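Local coordinates for response regulator aspartate phosphatase I (Bacillus subtilis subsp. subtilis, PDB 4I1A), which dephosphorylates the sporulation phosphotransferase Spo0F and activates the mobile element ICEBs1 by inactivating its repressor ImmR, at residues L266-T270 against Y285-G289. Residues are numbered along the deposited sequence; the frame is centred on the assembly and turned at random.
Sequences LFTLT and YFRKG
Two consecutive helices of the TPR domain, 261-275 and 279-295, pack as an antiparallel helical hairpin, the building unit of tetratricopeptide repeats. Both segments are regular alpha-helix; their axes approach to 8.7 Å at a signed crossing angle of -160°. The register sets L266 opposite G289 (CA-CA 5.4 Å) and T270 opposite Y285 (CA-CA 5.3 Å), one helical turn apart on each side. Apolar packing centres on Y285, whose m rotamer lays its ring against the first helix: L269 CD2 sits over one face in a CH-pi contact, 3.6 Å from the ring centroid, while L266 CD2 meets the ring edge at 3.6 Å from Y285 CD1. L251 of helix 240-257 touches L266, L269 and Y285, extending this cluster into the preceding helix. L266 CD1 also lies 4.0 Å from both G289 CA and K288 CG; a CB on G289 would come tight against L266 CB. F286 (t) directs its ring away to meet F313, and F267 turns to F305, both on helix 299-313. Hydrogen bonds run within each helix, not between them: T270, in the m rotamer, donates from OG1 to L266 O (2.6 Å), which places OG1 3.2 Å from Y285 C and CG2 3.7 Å from F286 CB.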
loop_
_atom_site.group_PDB
_atom_site.type_symbol
_atom_site.label_atom_id
_atom_site.label_comp_id
_atom_site.label_asym_id
_atom_site.label_seq_id
_atom_site.Cartn_x
_atom_site.Cartn_y
_atom_site.Cartn_z
ATOM N N LEU A 266 -2.309 11.378 -6.001
ATOM C CA LEU A 266 -3.082 12.623 -5.947
ATOM C C LEU A 266 -4.035 12.587 -4.768
ATOM O O LEU A 266 -4.303 13.603 -4.121
ATOM C CB LEU A 266 -3.859 12.867 -7.250
ATOM C CG LEU A 266 -3.014 13.387 -8.414
ATOM C CD1 LEU A 266 -3.693 13.084 -9.747
ATOM C CD2 LEU A 266 -2.733 14.896 -8.252
ATOM N N PHE A 267 -4.544 11.403 -4.480
ATOM C CA PHE A 267 -5.452 11.263 -3.363
ATOM C C PHE A 267 -4.732 11.599 -2.062
ATOM O O PHE A 267 -5.198 12.439 -1.276
ATOM C CB PHE A 267 -6.053 9.854 -3.315
ATOM C CG PHE A 267 -6.881 9.610 -2.090
ATOM C CD1 PHE A 267 -8.224 9.964 -2.072
ATOM C CD2 PHE A 267 -6.311 9.072 -0.934
ATOM C CE1 PHE A 267 -8.995 9.768 -0.937
ATOM C CE2 PHE A 267 -7.076 8.877 0.210
ATOM C CZ PHE A 267 -8.422 9.222 0.207
ATOM N N THR A 268 -3.595 10.942 -1.852
ATOM C CA THR A 268 -2.784 11.125 -0.647
ATOM C C THR A 268 -2.326 12.577 -0.518
ATOM O O THR A 268 -2.346 13.155 0.570
ATOM C CB THR A 268 -1.561 10.171 -0.657
ATOM O OG1 THR A 268 -2.002 8.852 -1.004
ATOM C CG2 THR A 268 -0.854 10.128 0.719
ATOM N N LEU A 269 -1.932 13.165 -1.641
ATOM C CA LEU A 269 -1.533 14.565 -1.679
ATOM C C LEU A 269 -2.692 15.465 -1.246
ATOM O O LEU A 269 -2.517 16.358 -0.415
ATOM C CB LEU A 269 -1.059 14.930 -3.089
ATOM C CG LEU A 269 -0.335 16.258 -3.320
ATOM C CD1 LEU A 269 0.724 16.518 -2.262
ATOM C CD2 LEU A 269 0.299 16.258 -4.700
ATOM N N THR A 270 -3.877 15.212 -1.797
ATOM C CA THR A 270 -5.060 15.995 -1.465
ATOM C C THR A 270 -5.325 15.930 0.029
ATOM O O THR A 270 -5.554 16.950 0.694
ATOM C CB THR A 270 -6.323 15.458 -2.183
ATOM O OG1 THR A 270 -6.119 15.458 -3.601
ATOM C CG2 THR A 270 -7.542 16.307 -1.840
ATOM N N TYR A 285 -5.774 19.534 -6.173
ATOM C CA TYR A 285 -5.403 18.127 -6.302
ATOM C C TYR A 285 -6.634 17.229 -6.186
ATOM O O TYR A 285 -6.666 16.132 -6.743
ATOM C CB TYR A 285 -4.336 17.743 -5.265
ATOM C CG TYR A 285 -2.998 18.407 -5.519
ATOM C CD1 TYR A 285 -2.228 18.059 -6.624
ATOM C CD2 TYR A 285 -2.503 19.383 -4.660
ATOM C CE1 TYR A 285 -1.005 18.675 -6.870
ATOM C CE2 TYR A 285 -1.282 19.998 -4.896
ATOM C CZ TYR A 285 -0.537 19.639 -5.999
ATOM O OH TYR A 285 0.683 20.240 -6.235
ATOM N N PHE A 286 -7.641 17.702 -5.457
ATOM C CA PHE A 286 -8.921 17.010 -5.353
ATOM C C PHE A 286 -9.624 16.892 -6.709
ATOM O O PHE A 286 -10.001 15.795 -7.109
ATOM C CB PHE A 286 -9.841 17.717 -4.345
ATOM C CG PHE A 286 -11.254 17.192 -4.339
ATOM C CD1 PHE A 286 -11.573 16.031 -3.641
ATOM C CD2 PHE A 286 -12.264 17.860 -5.027
ATOM C CE1 PHE A 286 -12.881 15.537 -3.641
ATOM C CE2 PHE A 286 -13.575 17.375 -5.037
ATOM C CZ PHE A 286 -13.883 16.206 -4.343
ATOM N N ARG A 287 -9.794 18.014 -7.414
ATOM C CA ARG A 287 -10.485 18.002 -8.713
ATOM C C ARG A 287 -9.714 17.209 -9.745
ATOM O O ARG A 287 -10.300 16.569 -10.616
ATOM C CB ARG A 287 -10.725 19.419 -9.255
ATOM C CG ARG A 287 -11.611 20.281 -8.367
ATOM C CD ARG A 287 -11.630 21.716 -8.868
ATOM N NE ARG A 287 -12.664 22.528 -8.229
ATOM C CZ ARG A 287 -12.451 23.730 -7.699
ATOM N NH1 ARG A 287 -11.231 24.257 -7.714
ATOM N NH2 ARG A 287 -13.454 24.404 -7.150
ATOM N N LYS A 288 -8.394 17.271 -9.651
ATOM C CA LYS A 288 -7.544 16.617 -10.626
ATOM C C LYS A 288 -7.587 15.094 -10.412
ATOM O O LYS A 288 -7.688 14.319 -11.363
ATOM C CB LYS A 288 -6.118 17.180 -10.534
ATOM C CG LYS A 288 -5.081 16.479 -11.391
ATOM C CD LYS A 288 -3.978 17.449 -11.825
ATOM C CE LYS A 288 -3.495 18.356 -10.685
ATOM N NZ LYS A 288 -2.757 19.559 -11.208
ATOM N N GLY A 289 -7.552 14.674 -9.157
ATOM C CA GLY A 289 -7.569 13.255 -8.832
ATOM C C GLY A 289 -8.924 12.614 -9.050
ATOM O O GLY A 289 -9.038 11.539 -9.636
#